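Local coordinates for 11S globulin isoform 1 (PDB 5WPW), which serves as a seed storage protein of coconut, a nutrient reservoir built as a hexamer of 11S globulin subunits, and is a potential food allergen, at residues E2-P13 / D25-C36. The protein carries 2 engineered substitutions. Sequence-based numbering, arbitrary orientation.
Sequences ECRIERLNALEP and DYFDEDNEQFRC
C3 and C36 are joined by a disulfide, SG to SG 2.0 Å, with a torsion of 100° about the S-S bond. With its SG opposite the backbone N (chi1 168°), C36 meets the sulfur of C3.

Beside the disulfide, E2 and R35 form a salt bridge, E2 OE2 to R35 NE 3.1 Å. The oxygen lies off the guanidinium plane, so charge rather than a hydrogen bond draws the pair together.

Q33 reaches the loop with an extended side chain. Its OE1 accepts from N9 N at 3.2 Å. N31 caps the helix: its OD1 accepts from Q33 N on an in-plane lone pair. Q33 NE2 adds a weak hydrogen bond to the same oxygen. One water bridges E12 O and D28 N.

The apolar part centres on L11. Its CD1 meets F34 CE2 at 3.5 Å, and its CB meets F27 CD2. P13 CD lies over one face of the F27 ring as a CH-pi contact, 4.1 Å from the centroid. P13 CB also touches D25 CB, at 3.4 Å, on strand 22-26.

The disulfide thus fixes the start of this N-terminal loop covalently to helix 32-37. The Q33 amide, itself steadied by N31, holds the backbone at N9, and L11 and P13 continue the contact by apolar packing.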
loop_
_atom_site.group_PDB
_atom_site.type_symbol
_atom_site.label_atom_id
_atom_site.label_comp_id
_atom_site.label_asym_id
_atom_site.label_seq_id
_atom_site.Cartn_x
_atom_site.Cartn_y
_atom_site.Cartn_z
ATOM N N GLU A 2 20.458 1.275 26.256
ATOM C CA GLU A 2 20.227 1.206 27.695
ATOM C C GLU A 2 19.149 0.204 28.080
ATOM O O GLU A 2 18.654 0.257 29.215
ATOM C CB GLU A 2 19.831 2.589 28.240
ATOM C CG GLU A 2 20.977 3.566 28.449
ATOM C CD GLU A 2 21.332 4.330 27.184
ATOM O OE1 GLU A 2 20.952 3.872 26.083
ATOM O OE2 GLU A 2 21.991 5.390 27.289
ATOM N N CYS A 3 18.749 -0.691 27.179
ATOM C CA CYS A 3 17.635 -1.567 27.514
ATOM C C CYS A 3 18.057 -2.778 28.328
ATOM O O CYS A 3 17.210 -3.632 28.627
ATOM C CB CYS A 3 16.891 -1.995 26.246
ATOM S SG CYS A 3 15.805 -0.705 25.564
ATOM N N ARG A 4 19.329 -2.875 28.713
ATOM C CA ARG A 4 19.733 -3.825 29.750
ATOM C C ARG A 4 19.588 -3.147 31.115
ATOM O O ARG A 4 20.553 -2.764 31.786
ATOM C CB ARG A 4 21.146 -4.337 29.504
ATOM C CG ARG A 4 21.273 -5.242 28.278
ATOM C CD ARG A 4 22.577 -4.994 27.525
ATOM N NE ARG A 4 22.546 -5.420 26.118
ATOM C CZ ARG A 4 23.266 -4.842 25.157
ATOM N NH1 ARG A 4 23.203 -5.273 23.900
ATOM N NH2 ARG A 4 24.056 -3.818 25.465
ATOM N N ILE A 5 18.339 -2.991 31.515
ATOM C CA ILE A 5 18.004 -2.309 32.754
ATOM C C ILE A 5 17.978 -3.329 33.876
ATOM O O ILE A 5 17.272 -4.341 33.791
ATOM C CB ILE A 5 16.653 -1.585 32.641
ATOM C CG1 ILE A 5 16.512 -0.900 31.282
ATOM C CG2 ILE A 5 16.502 -0.576 33.761
ATOM C CD1 ILE A 5 15.808 -1.768 30.273
ATOM N N GLU A 6 18.752 -3.063 34.928
ATOM C CA GLU A 6 18.730 -3.931 36.100
ATOM C C GLU A 6 17.389 -3.829 36.829
ATOM O O GLU A 6 16.767 -4.852 37.136
ATOM C CB GLU A 6 19.899 -3.586 37.030
ATOM C CG GLU A 6 20.101 -4.552 38.197
ATOM C CD GLU A 6 20.236 -6.000 37.759
ATOM O OE1 GLU A 6 19.190 -6.655 37.581
ATOM O OE2 GLU A 6 21.381 -6.490 37.604
ATOM N N ARG A 7 16.918 -2.602 37.089
ATOM C CA ARG A 7 15.665 -2.352 37.795
ATOM C C ARG A 7 14.894 -1.221 37.127
ATOM O O ARG A 7 15.480 -0.279 36.591
ATOM C CB ARG A 7 15.884 -1.944 39.267
ATOM C CG ARG A 7 16.470 -3.029 40.159
ATOM C CD ARG A 7 15.705 -4.325 40.060
ATOM N NE ARG A 7 16.482 -5.337 39.356
ATOM C CZ ARG A 7 16.187 -6.632 39.339
ATOM N NH1 ARG A 7 16.957 -7.481 38.665
ATOM N NH2 ARG A 7 15.126 -7.082 40.001
ATOM N N LEU A 8 13.570 -1.299 37.211
ATOM C CA LEU A 8 12.707 -0.176 36.877
ATOM C C LEU A 8 12.270 0.548 38.148
ATOM O O LEU A 8 12.292 -0.009 39.247
ATOM C CB LEU A 8 11.474 -0.638 36.093
ATOM C CG LEU A 8 11.721 -1.487 34.843
ATOM C CD1 LEU A 8 10.425 -2.133 34.390
ATOM C CD2 LEU A 8 12.312 -0.630 33.731
ATOM N N ASN A 9 11.862 1.804 37.991
ATOM C CA ASN A 9 11.267 2.518 39.113
ATOM C C ASN A 9 10.263 3.528 38.584
ATOM O O ASN A 9 10.344 3.973 37.435
ATOM C CB ASN A 9 12.327 3.216 39.989
ATOM C CG ASN A 9 13.262 4.088 39.186
ATOM O OD1 ASN A 9 14.206 3.601 38.564
ATOM N ND2 ASN A 9 13.009 5.394 39.200
ATOM N N ALA A 10 9.302 3.874 39.434
ATOM C CA ALA A 10 8.324 4.881 39.058
ATOM C C ALA A 10 8.999 6.243 38.987
ATOM O O ALA A 10 9.897 6.552 39.775
ATOM C CB ALA A 10 7.166 4.901 40.053
ATOM N N LEU A 11 8.592 7.043 38.013
ATOM C CA LEU A 11 9.247 8.303 37.720
ATOM C C LEU A 11 8.320 9.472 38.011
ATOM O O LEU A 11 7.094 9.356 37.944
ATOM C CB LEU A 11 9.700 8.362 36.255
ATOM C CG LEU A 11 10.836 7.414 35.880
ATOM C CD1 LEU A 11 10.902 7.216 34.375
ATOM C CD2 LEU A 11 12.155 7.938 36.415
ATOM N N GLU A 12 8.932 10.602 38.319
ATOM C CA GLU A 12 8.258 11.868 38.530
ATOM C C GLU A 12 9.094 12.944 37.864
ATOM O O GLU A 12 10.260 12.710 37.518
ATOM C CB GLU A 12 8.068 12.165 40.026
ATOM C CG GLU A 12 6.750 11.658 40.558
ATOM C CD GLU A 12 6.391 12.256 41.905
ATOM O OE1 GLU A 12 6.364 13.507 42.024
ATOM O OE2 GLU A 12 6.135 11.465 42.837
ATOM N N PRO A 13 8.519 14.120 37.623
ATOM C CA PRO A 13 9.262 15.186 36.940
ATOM C C PRO A 13 10.500 15.632 37.711
ATOM O O PRO A 13 10.466 15.825 38.927
ATOM C CB PRO A 13 8.231 16.309 36.840
ATOM C CG PRO A 13 6.939 15.587 36.739
ATOM C CD PRO A 13 7.074 14.402 37.654
ATOM N N ASP A 25 6.287 20.495 33.650
ATOM C CA ASP A 25 7.105 19.536 34.381
ATOM C C ASP A 25 7.791 18.630 33.374
ATOM O O ASP A 25 7.130 18.089 32.488
ATOM C CB ASP A 25 6.249 18.691 35.325
ATOM C CG ASP A 25 5.503 19.519 36.320
ATOM O OD1 ASP A 25 6.017 20.614 36.647
ATOM O OD2 ASP A 25 4.405 19.112 36.749
ATOM N N TYR A 26 9.102 18.480 33.484
ATOM C CA TYR A 26 9.843 17.634 32.553
ATOM C C TYR A 26 10.310 16.367 33.267
ATOM O O TYR A 26 11.000 16.443 34.290
ATOM C CB TYR A 26 11.033 18.380 31.945
ATOM C CG TYR A 26 10.691 19.660 31.197
ATOM C CD1 TYR A 26 10.438 20.844 31.890
ATOM C CD2 TYR A 26 10.652 19.700 29.803
ATOM C CE1 TYR A 26 10.139 22.025 31.217
ATOM C CE2 TYR A 26 10.353 20.882 29.114
ATOM C CZ TYR A 26 10.096 22.044 29.834
ATOM O OH TYR A 26 9.797 23.240 29.193
ATOM N N PHE A 27 9.940 15.204 32.730
ATOM C CA PHE A 27 10.627 13.982 33.133
ATOM C C PHE A 27 11.993 13.942 32.462
ATOM O O PHE A 27 12.221 14.590 31.440
ATOM C CB PHE A 27 9.821 12.735 32.770
ATOM C CG PHE A 27 8.473 12.643 33.440
ATOM C CD1 PHE A 27 7.423 13.442 33.033
ATOM C CD2 PHE A 27 8.250 11.713 34.457
ATOM C CE1 PHE A 27 6.181 13.342 33.638
ATOM C CE2 PHE A 27 7.015 11.603 35.062
ATOM C CZ PHE A 27 5.977 12.428 34.648
ATOM N N ASP A 28 12.925 13.188 33.050
ATOM C CA ASP A 28 14.313 13.234 32.601
ATOM C C ASP A 28 14.511 12.276 31.427
ATOM O O ASP A 28 14.586 11.061 31.616
ATOM C CB ASP A 28 15.283 12.907 33.732
ATOM C CG ASP A 28 16.736 12.937 33.276
ATOM O OD1 ASP A 28 17.028 13.512 32.205
ATOM O OD2 ASP A 28 17.595 12.376 33.981
ATOM N N GLU A 29 14.646 12.828 30.221
ATOM C CA GLU A 29 14.815 11.997 29.035
ATOM C C GLU A 29 16.159 11.284 29.011
ATOM O O GLU A 29 16.360 10.404 28.166
ATOM C CB GLU A 29 14.640 12.852 27.776
ATOM C CG GLU A 29 15.435 14.152 27.783
ATOM C CD GLU A 29 15.634 14.732 26.380
ATOM O OE1 GLU A 29 14.629 15.038 25.686
ATOM O OE2 GLU A 29 16.807 14.876 25.964
ATOM N N ASP A 30 17.076 11.641 29.916
ATOM C CA ASP A 30 18.371 10.987 30.035
ATOM C C ASP A 30 18.355 9.809 31.001
ATOM O O ASP A 30 19.333 9.056 31.056
ATOM C CB ASP A 30 19.428 12.005 30.469
ATOM C CG ASP A 30 19.865 12.906 29.326
ATOM O OD1 ASP A 30 20.808 12.521 28.597
ATOM O OD2 ASP A 30 19.269 13.994 29.153
ATOM N N ASN A 31 17.286 9.652 31.773
ATOM C CA ASN A 31 17.054 8.436 32.536
ATOM C C ASN A 31 17.157 7.209 31.627
ATOM O O ASN A 31 16.710 7.234 30.477
ATOM C CB ASN A 31 15.667 8.541 33.190
ATOM C CG ASN A 31 15.439 7.511 34.275
ATOM O OD1 ASN A 31 15.292 6.325 33.995
ATOM N ND2 ASN A 31 15.380 7.968 35.525
ATOM N N GLU A 32 17.756 6.129 32.149
ATOM C CA GLU A 32 17.950 4.920 31.347
ATOM C C GLU A 32 16.637 4.407 30.769
ATOM O O GLU A 32 16.593 3.920 29.633
ATOM C CB GLU A 32 18.605 3.824 32.187
ATOM C CG GLU A 32 20.115 3.697 32.041
ATOM C CD GLU A 32 20.680 2.566 32.892
ATOM O OE1 GLU A 32 19.983 1.535 33.048
ATOM O OE2 GLU A 32 21.811 2.708 33.411
ATOM N N GLN A 33 15.558 4.494 31.539
ATOM C CA GLN A 33 14.284 3.940 31.099
ATOM C C GLN A 33 13.692 4.738 29.941
ATOM O O GLN A 33 13.129 4.155 29.003
ATOM C CB GLN A 33 13.334 3.881 32.292
ATOM C CG GLN A 33 14.056 3.325 33.496
ATOM C CD GLN A 33 13.190 3.236 34.719
ATOM O OE1 GLN A 33 12.396 2.308 34.860
ATOM N NE2 GLN A 33 13.348 4.195 35.624
ATOM N N PHE A 34 13.809 6.070 29.992
ATOM C CA PHE A 34 13.433 6.910 28.861
ATOM C C PHE A 34 14.356 6.679 27.675
ATOM O O PHE A 34 13.910 6.646 26.522
ATOM C CB PHE A 34 13.476 8.378 29.274
ATOM C CG PHE A 34 12.208 8.857 29.873
ATOM C CD1 PHE A 34 11.079 8.990 29.093
ATOM C CD2 PHE A 34 12.136 9.168 31.211
ATOM C CE1 PHE A 34 9.899 9.421 29.639
ATOM C CE2 PHE A 34 10.964 9.600 31.758
ATOM C CZ PHE A 34 9.841 9.728 30.970
ATOM N N ARG A 35 15.651 6.528 27.938
ATOM C CA ARG A 35 16.574 6.216 26.862
ATOM C C ARG A 35 16.309 4.825 26.288
ATOM O O ARG A 35 16.465 4.618 25.084
ATOM C CB ARG A 35 18.020 6.354 27.353
ATOM C CG ARG A 35 18.564 7.790 27.245
ATOM C CD ARG A 35 20.069 7.858 27.477
ATOM N NE ARG A 35 20.423 7.526 28.857
ATOM C CZ ARG A 35 21.502 7.979 29.492
ATOM N NH1 ARG A 35 22.350 8.798 28.877
ATOM N NH2 ARG A 35 21.729 7.614 30.753
ATOM N N CYS A 36 15.881 3.866 27.109
ATOM C CA CYS A 36 15.539 2.569 26.538
ATOM C C CYS A 36 14.277 2.671 25.695
ATOM O O CYS A 36 14.204 2.086 24.614
ATOM C CB CYS A 36 15.366 1.517 27.633
ATOM S SG CYS A 36 14.589 -0.062 27.069
HETATM O O HOH W 1 11.903 11.817 35.539
#